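Local structure of aromatic-amino-acid:2-oxoglutarate transaminase (Candida albicans, 6HND) at residues B[53-58]-B[109-114]; B[119-124]-B[381-386]. The protein probably transfers amino groups from aromatic amino acids, and perhaps 2-aminoadipate, to 2-oxo acids, using pyridoxal 5'-phosphate as cofactor. One frame throughout, in Å; residues are numbered along the deposited sequence.

Overall arrangement
From the N terminus, the chain first lays down strand 53-60, passes through a long excursion that is partly unmodelled (69-103), and returns as strand 109-113; contact 1 closes that loop as a two-stranded antiparallel ribbon. The chain then continues through 114-118 into the segment 119-124, which contact 2 fastens to helix 375-388 after some 256 intervening residues that include the seven-stranded mixed sheet. The two contacts therefore follow in series, their centres about 10 Å apart. They also touch: Ser-113 O lies 3.1 Å from Leu-124 N, a probable hydrogen bond, and Leu-124 packs on Ile-112. Helix 375-388 meets both.

Contact 1 (B[53-58]-B[109-114]); sequences IDSIDV and TVHISR
Strands 53-58 and 109-113 run antiparallel, their axes 4.6 Å apart at the closest, with Ile-56/Ile-112 and Val-58/Val-110 as hydrogen-bonded pairs and Asp-57/His-111 as the non-hydrogen-bonded pair between them. The bond from Ile-112 N to Ile-56 O is short, 2.7 Å, and almost straight. On the face carrying Asp-57, the imidazole of His-111 reaches across the strands and gives its ND1 hydrogen to Asp-57 OD1 at 2.7 Å. The oxygen lies in the ring plane, but the nitrogen meets it on the syn side, 30° out of the carboxylate plane. Chi1 of -178° sets His-111 CG anti to the backbone N. CE1 of the same ring lies 3.3 Å from Ser-55 OG. One water donates to both Asp-57 OD1 and Thr-109 OG1, the latter also hydrogen-bonded to Asn-59 OD1 of its own chain, while Asn-59 of the second subunit donates to Asp-57 OD2 and Ser-55 OG.

At the far end Arg-114, bent at chi3, turns the side of its guanidinium to Asp-54. NH2 (2.8 Å) and NE (3.0 Å) both bind the same oxygen, OD1, so this salt bridge is two nitrogens on one atom. NH2 meets the anti lone pair of Asp-54 OD1, whereas NE comes from above the carboxylate plane. A second water joins Asp-54 O to Arg-114 N, and NH1 bonds to His-48 O.

The other face is apolar: Val-58 CG2 meets Ile-112 CD1 at 4.0 Å, and Ile-56, Val-58, Val-110 and Ile-112 all rest on helix 375-388. The pairing is that of an antiparallel beta ribbon, and because strand 53-58 also pairs antiparallel with a strand of the second subunit, the sheet continues across the dimer interface.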
loop_
_atom_site.group_PDB
_atom_site.type_symbol
_atom_site.label_atom_id
_atom_site.label_comp_id
_atom_site.label_asym_id
_atom_site.label_seq_id
_atom_site.Cartn_x
_atom_site.Cartn_y
_atom_site.Cartn_z
ATOM N N ILE B 53 -9.022 19.613 3.161
ATOM C CA ILE B 53 -8.540 20.067 1.821
ATOM C C ILE B 53 -9.757 20.332 0.948
ATOM O O ILE B 53 -10.466 19.362 0.683
ATOM C CB ILE B 53 -7.631 19.015 1.145
ATOM C CG1 ILE B 53 -6.339 18.755 1.935
ATOM C CG2 ILE B 53 -7.356 19.428 -0.284
ATOM C CD1 ILE B 53 -5.531 17.555 1.481
ATOM N N ASP B 54 -9.950 21.584 0.515
ATOM C CA ASP B 54 -11.080 22.027 -0.351
ATOM C C ASP B 54 -10.686 22.000 -1.841
ATOM O O ASP B 54 -11.570 21.683 -2.696
ATOM C CB ASP B 54 -11.538 23.426 0.069
ATOM C CG ASP B 54 -12.799 23.896 -0.622
ATOM O OD1 ASP B 54 -13.877 23.393 -0.275
ATOM O OD2 ASP B 54 -12.674 24.717 -1.542
ATOM N N SER B 55 -9.433 22.334 -2.167
ATOM C CA SER B 55 -8.919 22.301 -3.566
ATOM C C SER B 55 -7.384 22.185 -3.580
ATOM O O SER B 55 -6.737 22.513 -2.577
ATOM C CB SER B 55 -9.401 23.503 -4.380
ATOM O OG SER B 55 -8.619 24.682 -4.137
ATOM N N ILE B 56 -6.836 21.744 -4.706
ATOM C CA ILE B 56 -5.369 21.542 -4.912
ATOM C C ILE B 56 -5.015 22.122 -6.286
ATOM O O ILE B 56 -5.771 21.888 -7.239
ATOM C CB ILE B 56 -4.967 20.057 -4.767
ATOM C CG1 ILE B 56 -5.386 19.499 -3.404
ATOM C CG2 ILE B 56 -3.482 19.855 -5.013
ATOM C CD1 ILE B 56 -5.030 18.046 -3.226
ATOM N N ASP B 57 -3.960 22.926 -6.337
ATOM C CA ASP B 57 -3.347 23.419 -7.591
ATOM C C ASP B 57 -2.052 22.649 -7.742
ATOM O O ASP B 57 -1.246 22.661 -6.785
ATOM C CB ASP B 57 -3.122 24.931 -7.546
ATOM C CG ASP B 57 -4.422 25.691 -7.380
ATOM O OD1 ASP B 57 -5.265 25.568 -8.289
ATOM O OD2 ASP B 57 -4.600 26.345 -6.329
ATOM N N VAL B 58 -1.918 21.922 -8.841
ATOM C CA VAL B 58 -0.710 21.106 -9.148
ATOM C C VAL B 58 0.008 21.861 -10.259
ATOM O O VAL B 58 -0.559 21.933 -11.356
ATOM C CB VAL B 58 -1.065 19.663 -9.568
ATOM C CG1 VAL B 58 0.180 18.845 -9.877
ATOM C CG2 VAL B 58 -1.897 18.967 -8.498
ATOM N N THR B 109 -0.669 24.535 -14.938
ATOM C CA THR B 109 -1.244 24.224 -13.612
ATOM C C THR B 109 -2.555 23.456 -13.811
ATOM O O THR B 109 -3.308 23.744 -14.753
ATOM C CB THR B 109 -1.325 25.504 -12.767
ATOM O OG1 THR B 109 -1.919 25.141 -11.514
ATOM C CG2 THR B 109 -2.091 26.613 -13.455
ATOM N N VAL B 110 -2.794 22.470 -12.972
ATOM C CA VAL B 110 -4.092 21.744 -12.916
ATOM C C VAL B 110 -4.751 22.085 -11.570
ATOM O O VAL B 110 -4.085 22.009 -10.521
ATOM C CB VAL B 110 -3.854 20.241 -13.118
ATOM C CG1 VAL B 110 -5.125 19.411 -13.008
ATOM C CG2 VAL B 110 -3.171 19.994 -14.451
ATOM N N HIS B 111 -6.011 22.476 -11.604
ATOM C CA HIS B 111 -6.826 22.746 -10.396
ATOM C C HIS B 111 -7.723 21.533 -10.125
ATOM O O HIS B 111 -8.478 21.097 -11.035
ATOM C CB HIS B 111 -7.628 24.041 -10.577
ATOM C CG HIS B 111 -8.431 24.388 -9.381
ATOM N ND1 HIS B 111 -7.875 25.066 -8.325
ATOM C CD2 HIS B 111 -9.714 24.102 -9.047
ATOM C CE1 HIS B 111 -8.795 25.228 -7.380
ATOM N NE2 HIS B 111 -9.939 24.636 -7.802
ATOM N N ILE B 112 -7.627 20.991 -8.917
ATOM C CA ILE B 112 -8.456 19.839 -8.468
ATOM C C ILE B 112 -9.476 20.382 -7.476
ATOM O O ILE B 112 -9.067 20.777 -6.372
ATOM C CB ILE B 112 -7.580 18.722 -7.867
ATOM C CG1 ILE B 112 -6.473 18.292 -8.841
ATOM C CG2 ILE B 112 -8.475 17.567 -7.415
ATOM C CD1 ILE B 112 -5.514 17.254 -8.293
ATOM N N SER B 113 -10.744 20.413 -7.870
ATOM C CA SER B 113 -11.867 20.988 -7.075
ATOM C C SER B 113 -12.532 19.892 -6.226
ATOM O O SER B 113 -12.365 18.672 -6.533
ATOM C CB SER B 113 -12.856 21.679 -8.003
ATOM O OG SER B 113 -13.313 20.788 -9.021
ATOM N N ARG B 114 -13.299 20.306 -5.224
ATOM C CA ARG B 114 -14.099 19.399 -4.373
ATOM C C ARG B 114 -14.992 18.541 -5.267
ATOM O O ARG B 114 -15.066 17.318 -5.013
ATOM C CB ARG B 114 -14.902 20.184 -3.336
ATOM C CG ARG B 114 -15.645 19.312 -2.333
ATOM C CD ARG B 114 -16.443 20.164 -1.359
ATOM N NE ARG B 114 -15.566 20.900 -0.447
ATOM C CZ ARG B 114 -15.046 20.430 0.690
ATOM N NH1 ARG B 114 -15.334 19.213 1.120
ATOM N NH2 ARG B 114 -14.245 21.195 1.412
HETATM O O HOH W 1 -13.191 22.975 -4.605
HETATM O O HOH W 2 -4.457 25.412 -10.719
#

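Contact 2 (B[119-124]-B[381-386]); sequences PKLIDL and VNNVIQ
Lys-120 O takes two side-chain amides of helix 375-388: Gln-386 NE2 at 2.7 Å, in the carbonyl plane and on a lone pair, and Asn-382 ND2 at 3.0 Å, tilted from that plane. Two residues after Lys-120, the backbone of Ile-122 meets the amide of Asn-383 through both its N-H and its C=O. Asn-383 OD1 accepts from Ile-122 N at 3.0 Å along a nearly straight N-H line, 176°, while ND2 donates to Ile-122 O at 2.7 Å. Chi1 of -67° places CG beside the backbone N of Asn-383.

Around these bonds the side chains close in. The methyl CD2 of Leu-121 packs against the amide carbon CG of Asn-383 at 3.9 Å, and Ile-122 CD1 is 3.8 Å from Asn-382 CB. The side chain of Lys-120 touches the helix through CB, 3.7 Å from Gln-386 CG.

The backbone groups settle which end of each asparagine amide is nitrogen: Ile-122 for Asn-383, Lys-120 O for Asn-382. A 2.9 Å bond from Asn-382 ND2 to Asn-383 OD1 agrees. Outside, Pro-138 of helix 137-151 packs on both Ile-122 and Asn-382. Asp-123 then serves as N-cap of helix 124-127 and makes a salt bridge with Arg-126. The arrangement is an irregular loop, extended at Leu-121 and Ile-122, held by asparagine and glutamine amides, joining the connection between strand 109-113 and helix 124-127 to helix 375-388.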
loop_
_atom_site.group_PDB
_atom_site.type_symbol
_atom_site.label_atom_id
_atom_site.label_comp_id
_atom_site.label_asym_id
_atom_site.label_seq_id
_atom_site.Cartn_x
_atom_site.Cartn_y
_atom_site.Cartn_z
ATOM N N PRO B 119 -16.338 12.931 -16.404
ATOM C CA PRO B 119 -16.060 11.521 -16.120
ATOM C C PRO B 119 -14.595 11.076 -16.276
ATOM O O PRO B 119 -14.286 9.920 -15.994
ATOM C CB PRO B 119 -16.931 10.766 -17.144
ATOM C CG PRO B 119 -17.191 11.769 -18.244
ATOM C CD PRO B 119 -17.266 13.104 -17.539
ATOM N N LYS B 120 -13.720 11.968 -16.730
ATOM C CA LYS B 120 -12.300 11.640 -16.978
ATOM C C LYS B 120 -11.451 12.218 -15.841
ATOM O O LYS B 120 -10.226 11.937 -15.813
ATOM C CB LYS B 120 -11.926 12.137 -18.371
ATOM C CG LYS B 120 -12.645 11.432 -19.521
ATOM C CD LYS B 120 -11.715 10.611 -20.391
ATOM C CE LYS B 120 -12.229 10.382 -21.794
ATOM N NZ LYS B 120 -11.113 10.424 -22.764
ATOM N N LEU B 121 -12.089 12.926 -14.901
ATOM C CA LEU B 121 -11.414 13.556 -13.736
ATOM C C LEU B 121 -11.904 12.926 -12.441
ATOM O O LEU B 121 -13.046 12.484 -12.385
ATOM C CB LEU B 121 -11.694 15.058 -13.702
ATOM C CG LEU B 121 -11.183 15.854 -14.896
ATOM C CD1 LEU B 121 -11.556 17.331 -14.757
ATOM C CD2 LEU B 121 -9.687 15.685 -15.042
ATOM N N ILE B 122 -11.043 12.937 -11.425
ATOM C CA ILE B 122 -11.414 12.588 -10.025
ATOM C C ILE B 122 -11.443 13.886 -9.226
ATOM O O ILE B 122 -10.460 14.605 -9.291
ATOM C CB ILE B 122 -10.444 11.545 -9.451
ATOM C CG1 ILE B 122 -10.209 10.416 -10.454
ATOM C CG2 ILE B 122 -10.958 11.012 -8.132
ATOM C CD1 ILE B 122 -9.093 9.477 -10.066
ATOM N N ASP B 123 -12.553 14.163 -8.540
ATOM C CA ASP B 123 -12.703 15.314 -7.623
ATOM C C ASP B 123 -12.235 14.893 -6.221
ATOM O O ASP B 123 -12.008 13.661 -5.978
ATOM C CB ASP B 123 -14.131 15.868 -7.669
ATOM C CG ASP B 123 -15.233 14.873 -7.342
ATOM O OD1 ASP B 123 -14.928 13.905 -6.644
ATOM O OD2 ASP B 123 -16.399 15.096 -7.782
ATOM N N LEU B 124 -12.079 15.858 -5.319
ATOM C CA LEU B 124 -11.583 15.548 -3.956
ATOM C C LEU B 124 -12.706 14.914 -3.120
ATOM O O LEU B 124 -12.380 14.100 -2.232
ATOM C CB LEU B 124 -11.029 16.807 -3.302
ATOM C CG LEU B 124 -9.848 17.455 -4.023
ATOM C CD1 LEU B 124 -9.467 18.757 -3.330
ATOM C CD2 LEU B 124 -8.649 16.522 -4.075
ATOM N N VAL B 381 -2.513 12.231 -9.955
ATOM C CA VAL B 381 -1.846 11.640 -11.151
ATOM C C VAL B 381 -2.861 11.585 -12.297
ATOM O O VAL B 381 -2.486 11.960 -13.445
ATOM C CB VAL B 381 -1.180 10.281 -10.856
ATOM C CG1 VAL B 381 -0.817 9.562 -12.133
ATOM C CG2 VAL B 381 0.040 10.445 -9.958
ATOM N N ASN B 382 -4.096 11.170 -12.023
ATOM C CA ASN B 382 -5.133 11.064 -13.080
ATOM C C ASN B 382 -5.397 12.456 -13.677
ATOM O O ASN B 382 -5.390 12.594 -14.923
ATOM C CB ASN B 382 -6.426 10.445 -12.564
ATOM C CG ASN B 382 -7.518 10.453 -13.604
ATOM O OD1 ASN B 382 -7.613 9.545 -14.419
ATOM N ND2 ASN B 382 -8.340 11.484 -13.568
ATOM N N ASN B 383 -5.621 13.463 -12.834
ATOM C CA ASN B 383 -6.052 14.800 -13.311
ATOM C C ASN B 383 -4.893 15.449 -14.071
ATOM O O ASN B 383 -5.148 16.137 -15.061
ATOM C CB ASN B 383 -6.635 15.609 -12.161
ATOM C CG ASN B 383 -7.939 15.012 -11.675
ATOM O OD1 ASN B 383 -8.240 13.844 -11.958
ATOM N ND2 ASN B 383 -8.705 15.785 -10.918
ATOM N N VAL B 384 -3.648 15.213 -13.663
ATOM C CA VAL B 384 -2.472 15.815 -14.346
ATOM C C VAL B 384 -2.425 15.215 -15.759
ATOM O O VAL B 384 -2.271 16.005 -16.724
ATOM C CB VAL B 384 -1.165 15.629 -13.554
ATOM C CG1 VAL B 384 0.075 15.875 -14.420
ATOM C CG2 VAL B 384 -1.134 16.490 -12.288
ATOM N N ILE B 385 -2.626 13.894 -15.889
ATOM C CA ILE B 385 -2.518 13.166 -17.192
ATOM C C ILE B 385 -3.683 13.585 -18.099
ATOM O O ILE B 385 -3.412 13.929 -19.254
ATOM C CB ILE B 385 -2.390 11.638 -16.998
ATOM C CG1 ILE B 385 -0.974 11.261 -16.594
ATOM C CG2 ILE B 385 -2.775 10.862 -18.253
ATOM C CD1 ILE B 385 -0.810 9.860 -16.153
ATOM N N GLN B 386 -4.905 13.661 -17.573
ATOM C CA GLN B 386 -6.131 13.954 -18.360
ATOM C C GLN B 386 -6.199 15.458 -18.698
ATOM O O GLN B 386 -6.487 15.789 -19.862
ATOM C CB GLN B 386 -7.372 13.442 -17.612
ATOM C CG GLN B 386 -8.255 12.466 -18.408
ATOM C CD GLN B 386 -7.977 10.977 -18.253
ATOM O OE1 GLN B 386 -7.408 10.360 -19.148
ATOM N NE2 GLN B 386 -8.452 10.349 -17.179
#